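PDB 5XHH: Hcp1 family type VI secretion system effector from Salmonella typhimurium, which is of incompletely known function but, as a member of the Hcp family, probably serves as a tube-forming or exported component of the type VI secretion system. Local coordinates for residues 30-35 with 127-132; 83-88 with 93-98; 101-106 with 154-159. One frame throughout, in Å; residues are numbered along the deposited sequence.

Contact 1: residues 30-35 with 127-132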
loop_
_atom_site.group_PDB
_atom_site.type_symbol
_atom_site.label_atom_id
_atom_site.label_comp_id
_atom_site.label_asym_id
_atom_site.label_seq_id
_atom_site.Cartn_x
_atom_site.Cartn_y
_atom_site.Cartn_z
ATOM N N TRP A 30 -5.563 4.372 3.975
ATOM C CA TRP A 30 -4.952 3.053 3.815
ATOM C C TRP A 30 -5.089 2.300 5.125
ATOM O O TRP A 30 -5.201 2.906 6.187
ATOM C CB TRP A 30 -3.474 3.159 3.412
ATOM C CG TRP A 30 -2.661 3.876 4.441
ATOM C CD1 TRP A 30 -2.353 5.204 4.467
ATOM C CD2 TRP A 30 -2.069 3.301 5.614
ATOM N NE1 TRP A 30 -1.611 5.495 5.578
ATOM C CE2 TRP A 30 -1.430 4.345 6.309
ATOM C CE3 TRP A 30 -2.029 2.005 6.148
ATOM C CZ2 TRP A 30 -0.733 4.133 7.514
ATOM C CZ3 TRP A 30 -1.341 1.794 7.360
ATOM C CH2 TRP A 30 -0.702 2.852 8.017
ATOM N N ARG A 31 -5.051 0.973 5.044
ATOM C CA ARG A 31 -5.043 0.141 6.240
ATOM C C ARG A 31 -4.576 -1.266 5.884
ATOM O O ARG A 31 -4.699 -1.718 4.743
ATOM C CB ARG A 31 -6.424 0.097 6.918
ATOM C CG ARG A 31 -7.493 -0.725 6.206
ATOM C CD ARG A 31 -8.105 0.055 5.047
ATOM N NE ARG A 31 -8.558 1.389 5.436
ATOM C CZ ARG A 31 -8.806 2.373 4.575
ATOM N NH1 ARG A 31 -9.206 3.557 5.012
ATOM N NH2 ARG A 31 -8.641 2.177 3.275
ATOM N N TRP A 32 -4.043 -1.948 6.895
ATOM C CA TRP A 32 -3.667 -3.356 6.835
ATOM C C TRP A 32 -3.478 -3.816 8.272
ATOM O O TRP A 32 -3.399 -2.995 9.186
ATOM C CB TRP A 32 -2.400 -3.587 5.995
ATOM C CG TRP A 32 -1.126 -2.918 6.518
ATOM C CD1 TRP A 32 -0.745 -1.627 6.330
ATOM C CD2 TRP A 32 -0.070 -3.538 7.281
ATOM N NE1 TRP A 32 0.476 -1.394 6.935
ATOM C CE2 TRP A 32 0.909 -2.550 7.525
ATOM C CE3 TRP A 32 0.132 -4.821 7.789
ATOM C CZ2 TRP A 32 2.076 -2.812 8.249
ATOM C CZ3 TRP A 32 1.297 -5.088 8.499
ATOM C CH2 TRP A 32 2.250 -4.086 8.727
ATOM N N ASN A 33 -3.440 -5.135 8.477
ATOM C CA ASN A 33 -3.140 -5.620 9.817
ATOM C C ASN A 33 -2.449 -6.975 9.766
ATOM O O ASN A 33 -2.528 -7.715 8.784
ATOM C CB ASN A 33 -4.391 -5.678 10.728
ATOM C CG ASN A 33 -5.364 -6.789 10.371
ATOM O OD1 ASN A 33 -5.115 -7.972 10.634
ATOM N ND2 ASN A 33 -6.513 -6.403 9.823
ATOM N N ILE A 34 -1.727 -7.255 10.846
ATOM C CA ILE A 34 -1.158 -8.562 11.122
ATOM C C ILE A 34 -1.954 -9.136 12.285
ATOM O O ILE A 34 -2.465 -8.389 13.127
ATOM C CB ILE A 34 0.358 -8.464 11.427
ATOM C CG1 ILE A 34 0.980 -9.847 11.615
ATOM C CG2 ILE A 34 0.643 -7.583 12.665
ATOM C CD1 ILE A 34 2.478 -9.804 11.922
ATOM N N HIS A 35 -2.113 -10.458 12.304
ATOM C CA HIS A 35 -2.982 -11.065 13.302
ATOM C C HIS A 35 -2.712 -12.561 13.404
ATOM O O HIS A 35 -2.113 -13.177 12.513
ATOM C CB HIS A 35 -4.450 -10.841 12.962
ATOM C CG HIS A 35 -4.854 -11.481 11.673
ATOM N ND1 HIS A 35 -5.281 -12.789 11.594
ATOM C CD2 HIS A 35 -4.864 -11.004 10.404
ATOM C CE1 HIS A 35 -5.555 -13.084 10.335
ATOM N NE2 HIS A 35 -5.308 -12.021 9.594
ATOM N N LEU A 127 -3.915 -4.666 -2.504
ATOM C CA LEU A 127 -2.672 -5.276 -2.954
ATOM C C LEU A 127 -2.264 -6.321 -1.931
ATOM O O LEU A 127 -2.106 -6.007 -0.745
ATOM C CB LEU A 127 -1.553 -4.246 -3.098
ATOM C CG LEU A 127 -1.762 -2.935 -3.843
ATOM C CD1 LEU A 127 -0.532 -2.067 -3.682
ATOM C CD2 LEU A 127 -2.077 -3.170 -5.309
ATOM N N SER A 128 -2.099 -7.556 -2.374
ATOM C CA SER A 128 -1.523 -8.535 -1.477
ATOM C C SER A 128 -0.012 -8.373 -1.495
ATOM O O SER A 128 0.566 -7.948 -2.492
ATOM C CB SER A 128 -1.917 -9.949 -1.892
ATOM O OG SER A 128 -1.334 -10.242 -3.138
ATOM N N PHE A 129 0.623 -8.669 -0.365
ATOM C CA PHE A 129 2.072 -8.601 -0.274
ATOM C C PHE A 129 2.562 -9.754 0.587
ATOM O O PHE A 129 1.878 -10.186 1.519
ATOM C CB PHE A 129 2.555 -7.251 0.309
ATOM C CG PHE A 129 2.014 -6.953 1.680
ATOM C CD1 PHE A 129 0.813 -6.280 1.833
ATOM C CD2 PHE A 129 2.696 -7.353 2.813
ATOM C CE1 PHE A 129 0.304 -6.007 3.099
ATOM C CE2 PHE A 129 2.197 -7.087 4.078
ATOM C CZ PHE A 129 0.990 -6.406 4.220
ATOM N N SER A 130 3.748 -10.256 0.276
ATOM C CA SER A 130 4.284 -11.315 1.112
ATOM C C SER A 130 5.266 -10.822 2.164
ATOM O O SER A 130 5.478 -11.533 3.146
ATOM C CB SER A 130 4.926 -12.408 0.250
ATOM O OG SER A 130 5.687 -11.845 -0.778
ATOM N N THR A 131 5.850 -9.628 2.014
ATOM C CA THR A 131 6.736 -9.102 3.046
ATOM C C THR A 131 6.501 -7.614 3.236
ATOM O O THR A 131 6.209 -6.884 2.279
ATOM C CB THR A 131 8.233 -9.306 2.733
ATOM O OG1 THR A 131 8.701 -8.201 1.952
ATOM C CG2 THR A 131 8.481 -10.601 1.971
ATOM N N VAL A 132 6.676 -7.162 4.478
ATOM C CA VAL A 132 6.546 -5.744 4.802
ATOM C C VAL A 132 7.640 -5.361 5.779
ATOM O O VAL A 132 7.980 -6.127 6.690
ATOM C CB VAL A 132 5.156 -5.387 5.379
ATOM C CG1 VAL A 132 4.849 -6.180 6.634
ATOM C CG2 VAL A 132 5.041 -3.878 5.658
#

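Contact 2: residues 83-88 with 93-98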
loop_
_atom_site.group_PDB
_atom_site.type_symbol
_atom_site.label_atom_id
_atom_site.label_comp_id
_atom_site.label_asym_id
_atom_site.label_seq_id
_atom_site.Cartn_x
_atom_site.Cartn_y
_atom_site.Cartn_z
ATOM N N ILE A 83 6.268 1.281 -2.009
ATOM C CA ILE A 83 6.709 2.041 -0.850
ATOM C C ILE A 83 5.609 3.015 -0.479
ATOM O O ILE A 83 5.209 3.850 -1.297
ATOM C CB ILE A 83 8.020 2.795 -1.112
ATOM C CG1 ILE A 83 9.116 1.821 -1.546
ATOM C CG2 ILE A 83 8.418 3.552 0.138
ATOM C CD1 ILE A 83 10.431 2.499 -1.961
ATOM N N LEU A 84 5.123 2.914 0.750
ATOM C CA LEU A 84 4.082 3.784 1.263
ATOM C C LEU A 84 4.735 4.702 2.282
ATOM O O LEU A 84 5.346 4.229 3.240
ATOM C CB LEU A 84 2.947 2.960 1.880
ATOM C CG LEU A 84 1.612 3.646 2.185
ATOM C CD1 LEU A 84 0.596 2.627 2.708
ATOM C CD2 LEU A 84 1.782 4.758 3.200
ATOM N N VAL A 85 4.591 6.006 2.082
ATOM C CA VAL A 85 5.208 7.007 2.937
ATOM C C VAL A 85 4.127 7.958 3.440
ATOM O O VAL A 85 3.256 8.377 2.675
ATOM C CB VAL A 85 6.304 7.775 2.176
ATOM C CG1 VAL A 85 6.543 9.103 2.817
ATOM C CG2 VAL A 85 7.598 6.932 2.101
ATOM N N MET A 86 4.183 8.294 4.726
ATOM C CA MET A 86 3.265 9.246 5.330
ATOM C C MET A 86 4.056 10.310 6.071
ATOM O O MET A 86 4.993 9.990 6.829
ATOM C CB MET A 86 2.293 8.535 6.275
ATOM C CG MET A 86 1.158 9.383 6.798
ATOM S SD MET A 86 -0.154 8.299 7.416
ATOM C CE MET A 86 -1.297 9.523 8.076
ATOM N N ARG A 87 3.650 11.568 5.866
ATOM C CA ARG A 87 4.275 12.714 6.510
ATOM C C ARG A 87 3.228 13.756 6.882
ATOM O O ARG A 87 2.171 13.854 6.257
ATOM C CB ARG A 87 5.317 13.375 5.597
ATOM C CG ARG A 87 4.697 14.266 4.547
ATOM C CD ARG A 87 5.701 14.785 3.519
ATOM N NE ARG A 87 5.020 15.585 2.499
ATOM C CZ ARG A 87 5.525 15.868 1.302
ATOM N NH1 ARG A 87 6.722 15.419 0.956
ATOM N NH2 ARG A 87 4.827 16.601 0.449
ATOM N N LYS A 88 3.563 14.550 7.895
ATOM C CA LYS A 88 2.781 15.719 8.273
ATOM C C LYS A 88 2.892 16.779 7.188
ATOM O O LYS A 88 3.990 17.085 6.714
ATOM C CB LYS A 88 3.297 16.280 9.603
ATOM C CG LYS A 88 2.424 17.318 10.293
ATOM C CD LYS A 88 0.961 16.939 10.315
ATOM C CE LYS A 88 0.198 17.808 11.296
ATOM N NZ LYS A 88 -1.232 17.442 11.356
ATOM N N PRO A 93 8.230 18.693 6.680
ATOM C CA PRO A 93 7.901 17.623 5.734
ATOM C C PRO A 93 8.452 16.242 6.079
ATOM O O PRO A 93 8.257 15.327 5.277
ATOM C CB PRO A 93 8.544 18.137 4.431
ATOM C CG PRO A 93 9.419 19.350 4.829
ATOM C CD PRO A 93 9.486 19.363 6.320
ATOM N N LEU A 94 9.114 16.059 7.227
ATOM C CA LEU A 94 9.778 14.786 7.492
ATOM C C LEU A 94 8.787 13.631 7.417
ATOM O O LEU A 94 7.787 13.587 8.146
ATOM C CB LEU A 94 10.474 14.784 8.850
ATOM C CG LEU A 94 10.915 13.374 9.283
ATOM C CD1 LEU A 94 11.937 12.784 8.335
ATOM C CD2 LEU A 94 11.473 13.375 10.672
ATOM N N GLU A 95 9.080 12.700 6.523
ATOM C CA GLU A 95 8.299 11.486 6.346
ATOM C C GLU A 95 8.596 10.587 7.532
ATOM O O GLU A 95 9.529 9.780 7.527
ATOM C CB GLU A 95 8.641 10.849 5.011
ATOM C CG GLU A 95 8.421 11.850 3.874
ATOM C CD GLU A 95 9.129 11.474 2.590
ATOM O OE1 GLU A 95 9.738 10.382 2.520
ATOM O OE2 GLU A 95 9.073 12.281 1.645
ATOM N N TYR A 96 7.805 10.759 8.583
ATOM C CA TYR A 96 8.047 9.987 9.782
ATOM C C TYR A 96 7.697 8.516 9.597
ATOM O O TYR A 96 8.183 7.697 10.386
ATOM C CB TYR A 96 7.279 10.584 10.980
ATOM C CG TYR A 96 5.775 10.532 10.840
ATOM C CD1 TYR A 96 5.105 11.493 10.100
ATOM C CD2 TYR A 96 5.027 9.528 11.450
ATOM C CE1 TYR A 96 3.730 11.455 9.956
ATOM C CE2 TYR A 96 3.642 9.480 11.319
ATOM C CZ TYR A 96 3.002 10.451 10.563
ATOM O OH TYR A 96 1.636 10.430 10.402
ATOM N N LEU A 97 6.878 8.139 8.591
ATOM C CA LEU A 97 6.443 6.740 8.535
ATOM C C LEU A 97 6.611 6.148 7.141
ATOM O O LEU A 97 6.180 6.753 6.152
ATOM C CB LEU A 97 4.979 6.615 9.000
ATOM C CG LEU A 97 4.303 5.233 8.999
ATOM C CD1 LEU A 97 4.995 4.221 9.954
ATOM C CD2 LEU A 97 2.799 5.371 9.322
ATOM N N LYS A 98 7.179 4.939 7.064
ATOM C CA LYS A 98 7.393 4.283 5.772
ATOM C C LYS A 98 7.164 2.776 5.861
ATOM O O LYS A 98 7.671 2.119 6.769
ATOM C CB LYS A 98 8.808 4.576 5.256
ATOM C CG LYS A 98 9.196 3.866 3.970
ATOM C CD LYS A 98 10.456 4.535 3.344
ATOM C CE LYS A 98 11.216 3.580 2.443
ATOM N NZ LYS A 98 12.308 4.200 1.585
#

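Contact 3: residues 101-106 with 154-159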
loop_
_atom_site.group_PDB
_atom_site.type_symbol
_atom_site.label_atom_id
_atom_site.label_comp_id
_atom_site.label_asym_id
_atom_site.label_seq_id
_atom_site.Cartn_x
_atom_site.Cartn_y
_atom_site.Cartn_z
ATOM N N PHE A 101 6.843 -2.747 0.979
ATOM C CA PHE A 101 6.246 -4.044 0.701
ATOM C C PHE A 101 6.967 -4.658 -0.491
ATOM O O PHE A 101 7.429 -3.942 -1.387
ATOM C CB PHE A 101 4.752 -3.937 0.367
ATOM C CG PHE A 101 3.937 -3.134 1.348
ATOM C CD1 PHE A 101 3.773 -1.768 1.185
ATOM C CD2 PHE A 101 3.278 -3.757 2.394
ATOM C CE1 PHE A 101 2.987 -1.028 2.079
ATOM C CE2 PHE A 101 2.505 -3.037 3.282
ATOM C CZ PHE A 101 2.357 -1.675 3.131
ATOM N N THR A 102 7.054 -5.988 -0.510
ATOM C CA THR A 102 7.602 -6.653 -1.685
ATOM C C THR A 102 6.690 -7.780 -2.139
ATOM O O THR A 102 5.912 -8.327 -1.355
ATOM C CB THR A 102 9.002 -7.243 -1.444
ATOM O OG1 THR A 102 8.895 -8.370 -0.573
ATOM C CG2 THR A 102 9.948 -6.213 -0.868
ATOM N N ASP A 103 6.832 -8.137 -3.419
ATOM C CA ASP A 103 6.155 -9.288 -4.013
ATOM C C ASP A 103 4.638 -9.145 -3.866
ATOM O O ASP A 103 3.970 -9.860 -3.120
ATOM C CB ASP A 103 6.668 -10.590 -3.387
ATOM C CG ASP A 103 5.966 -11.819 -3.918
ATOM O OD1 ASP A 103 5.796 -11.926 -5.150
ATOM O OD2 ASP A 103 5.575 -12.673 -3.093
ATOM N N LEU A 104 4.113 -8.184 -4.606
ATOM C CA LEU A 104 2.716 -7.808 -4.505
ATOM C C LEU A 104 1.945 -8.247 -5.742
ATOM O O LEU A 104 2.504 -8.367 -6.838
ATOM C CB LEU A 104 2.564 -6.292 -4.319
ATOM C CG LEU A 104 3.263 -5.674 -3.104
ATOM C CD1 LEU A 104 4.696 -5.169 -3.441
ATOM C CD2 LEU A 104 2.405 -4.563 -2.471
ATOM N N ILE A 105 0.649 -8.485 -5.538
ATOM C CA ILE A 105 -0.330 -8.681 -6.598
ATOM C C ILE A 105 -1.485 -7.720 -6.345
ATOM O O ILE A 105 -1.858 -7.479 -5.189
ATOM C CB ILE A 105 -0.831 -10.142 -6.637
ATOM C CG1 ILE A 105 0.300 -11.095 -7.039
ATOM C CG2 ILE A 105 -1.970 -10.306 -7.622
ATOM C CD1 ILE A 105 -0.105 -12.552 -6.949
ATOM N N VAL A 106 -2.051 -7.166 -7.416
ATOM C CA VAL A 106 -3.251 -6.340 -7.295
ATOM C C VAL A 106 -4.447 -7.275 -7.175
ATOM O O VAL A 106 -4.809 -7.953 -8.137
ATOM C CB VAL A 106 -3.412 -5.387 -8.481
ATOM C CG1 VAL A 106 -4.598 -4.451 -8.235
ATOM C CG2 VAL A 106 -2.132 -4.576 -8.687
ATOM N N ASP A 154 8.771 -11.427 6.606
ATOM C CA ASP A 154 8.486 -12.148 5.369
ATOM C C ASP A 154 7.487 -13.245 5.710
ATOM O O ASP A 154 7.827 -14.195 6.416
ATOM C CB ASP A 154 9.784 -12.729 4.804
ATOM C CG ASP A 154 9.591 -13.525 3.524
ATOM O OD1 ASP A 154 8.534 -14.151 3.309
ATOM O OD2 ASP A 154 10.545 -13.522 2.724
ATOM N N PHE A 155 6.262 -13.125 5.206
ATOM C CA PHE A 155 5.236 -14.102 5.542
ATOM C C PHE A 155 5.262 -15.325 4.648
ATOM O O PHE A 155 4.576 -16.302 4.957
ATOM C CB PHE A 155 3.849 -13.458 5.495
ATOM C CG PHE A 155 3.657 -12.393 6.536
ATOM C CD1 PHE A 155 3.217 -12.716 7.807
ATOM C CD2 PHE A 155 3.954 -11.073 6.253
ATOM C CE1 PHE A 155 3.063 -11.733 8.773
ATOM C CE2 PHE A 155 3.797 -10.095 7.204
ATOM C CZ PHE A 155 3.355 -10.421 8.463
ATOM N N LYS A 156 6.025 -15.302 3.551
ATOM C CA LYS A 156 6.174 -16.506 2.741
ATOM C C LYS A 156 7.186 -17.448 3.372
ATOM O O LYS A 156 6.919 -18.641 3.535
ATOM C CB LYS A 156 6.591 -16.134 1.319
ATOM C CG LYS A 156 6.467 -17.258 0.315
ATOM C CD LYS A 156 6.076 -16.722 -1.064
ATOM C CE LYS A 156 7.231 -16.000 -1.748
ATOM N NZ LYS A 156 6.856 -15.465 -3.102
ATOM N N ALA A 157 8.347 -16.916 3.749
ATOM C CA ALA A 157 9.359 -17.691 4.447
ATOM C C ALA A 157 9.090 -17.806 5.946
ATOM O O ALA A 157 9.689 -18.664 6.601
ATOM C CB ALA A 157 10.733 -17.064 4.217
ATOM N N ASN A 158 8.204 -16.976 6.499
ATOM C CA ASN A 158 7.955 -16.911 7.940
ATOM C C ASN A 158 9.253 -16.613 8.700
ATOM O O ASN A 158 9.779 -17.420 9.469
ATOM C CB ASN A 158 7.280 -18.197 8.435
ATOM C CG ASN A 158 5.829 -18.286 8.007
ATOM O OD1 ASN A 158 5.449 -19.161 7.222
ATOM N ND2 ASN A 158 5.004 -17.372 8.517
ATOM N N LYS A 159 9.738 -15.398 8.477
ATOM C CA LYS A 159 11.046 -14.987 8.958
ATOM C C LYS A 159 11.100 -13.469 9.042
ATOM O O LYS A 159 10.512 -12.776 8.205
ATOM C CB LYS A 159 12.134 -15.522 8.020
ATOM C CG LYS A 159 13.478 -14.904 8.217
ATOM C CD LYS A 159 14.591 -15.751 7.653
ATOM C CE LYS A 159 15.482 -16.238 8.784
ATOM N NZ LYS A 159 16.736 -16.838 8.277
#

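Contact 1: residues 30-35 with 127-132
The ring of Phe129 turns its edge to the face of the six-membered ring of Trp32, a T-shaped pair with centroids 5.8 Å apart and planes at 90°. At this edge Phe129 CZ comes to 4.0 Å from Trp32 CE3, while elsewhere on the Phe129 perimeter the backbone N of Thr131 lies in the plane of the ring. The pair closes part of the interior of the β-barrel of the Hcp family, in which two antiparallel sheets, one smaller and one larger, are packed together. Segment 30-35 belongs to a border strand of the smaller sheet. Segment 127-132 turns a corner at Ser130 and passes from the smaller sheet to the larger one, and residues on both arms of that corner, Phe129 and Val132, point toward the indole.

Val132 meets the outer end of Trp32 from the opposite direction with both of its methyl groups: CG1 lies 3.9 Å from Trp32 CH2, and CG2 stands 4.1 Å from Trp32 CZ2. The benzo half of the indole therefore does the touching. With CG of Trp32 held between its backbone N and carbonyl carbon (chi1 62°), the ring spans a wide gap between the backbones; the nearest CA atoms, those of Trp32 and Leu127, are 10.0 Å apart. The contact is wholly apolar, with no hydrogen bond between the segments.

Tyr99 makes a further edge-to-face pair with Trp32, and Phe101 meets the ring of Phe129, which continues the aromatic packing into strand 97-102. Phe155 also touches Val132. On the indole side of this valine, Val132 CG1 has a second, looser neighbour in Trp32 CZ3, at 4.2 Å.

Contact 2: residues 83-88 with 93-98
Tyr96 holds its CG between the backbone N and carbonyl carbon (chi1 64°), which stands the ring across strand 79-88, beside Met86, with Met86 O over one face. In Met86, CG lies anti to the backbone N (chi1 -171°) and the chain runs on extended, so the thioether travels beside the phenol in the same direction. Met86 CG is 3.8 Å from Tyr96 OH, and the terminal methyl also meets this oxygen. At the ring edge, in its plane, lies Lys88 N, 3.7 Å from Tyr96 CE1.

The backbones form an antiparallel β-hairpin within the larger sheet, between strands 3-9 and 131-137. Met86 and Leu97 are a hydrogen-bonded pair: Met86 N donates to Leu97 O at 2.9 Å and nearly straight, at 168°, and Leu97 N returns a bond to Met86 O at 3.2 Å, in the carbonyl plane. Next to them Val85 and Lys98 are a non-hydrogen-bonded pair. The ladder does not continue past Leu97 toward Pro93; there Glu95 is the centre of an inverse gamma turn.

On the face carrying Val85 and Lys98, the extended lysine crosses two aliphatic groups, with Lys98 CE 3.6 Å from Ile83 CG2 and Val85 CG2 against its CG and CD. The other methyl, Val85 CG1, packs on Glu95 CG at 3.5 Å. The carboxylate reaches past this methyl, but its salt bridge to Arg87 NH1 is long; Glu95 OE2 is hydrogen-bonded to His21 NE2, and Arg87 is salt-bridged to Asp18 and Asp4, which would help fix the orientation of its guanidinium. On its way there the arginine passes the backbone of the turn, with Arg87 CD 3.1 Å from Pro93 O.

Contact 3: residues 101-106 with 154-159
The two backbones stay well apart, 9.9 Å between CA of Asp103 and CA of Lys156, and each carries a G1 β-bulge: Asp103 and Leu104 both face Ile79, while Asn158 and Lys159 both face Asp154. The first bulge marks the corner where the chain leaves the larger sheet of the Hcp barrel for the smaller one; the second closes the β-hairpin between strands 148-154 and 159-160. One salt bridge spans the gap. Lys156 NZ donates to Asp103 OD2 at 3.1 Å.

The ammonium approaches from above the carboxylate plane, 53° out of it, and the two side chains cross at about a right angle. With CG anti to the backbone N (chi1 178°), the Asp103 carboxylate is directed at the lysine, whose chain bends twice on its way, at its second and third torsions, before its tip meets the acid. Lys156 is exposed, and the bridge sits at the barrel surface. The acid has further partners: its OD2 is probably also hydrogen-bonded to Ser130 OG, and OD1 makes a weak bond with His78 ND1. If both groups share OD2, they would be expected to favour the ionised aspartate and to hold it in place at the corner.

On the other side, the hairpin loop is stiffened from within. Asp154 N donates to Lys159 O at 2.7 Å, and Lys159 N to Asp154 O at 3.1 Å, so these two residues are paired through their backbones. Between them the side chain of Asp154 forms an Asx motif over residues 155-157, which have helical backbone angles but lack regular helical bonds: its OD1 takes a weak bond from Lys156 N and a nearly straight one, 2.8 Å and 169°, from Ala157 N.

From the N terminus, segment 30-35 opens the longest loop, which contact 1 closes at 127-132. Contact 2 is nested inside it, a hairpin closed after only four intervening residues. Contact 3 opens at 101-106, at the end of the hairpin's second strand, and closes at 154-159 beyond the end of contact 1, so contacts 1 and 3 cross along the chain while contacts 2 and 3 follow in series. Trp30 joins contact 1 to contact 2 through Leu84, Met86 and Leu97. Leu84 also touches Phe101 of contact 3. Contacts 1 and 3 meet where Ser130 and Thr131 lie beside Asp103 and Thr102. Together they tie the smaller sheet to the larger one and its C-terminal hairpin.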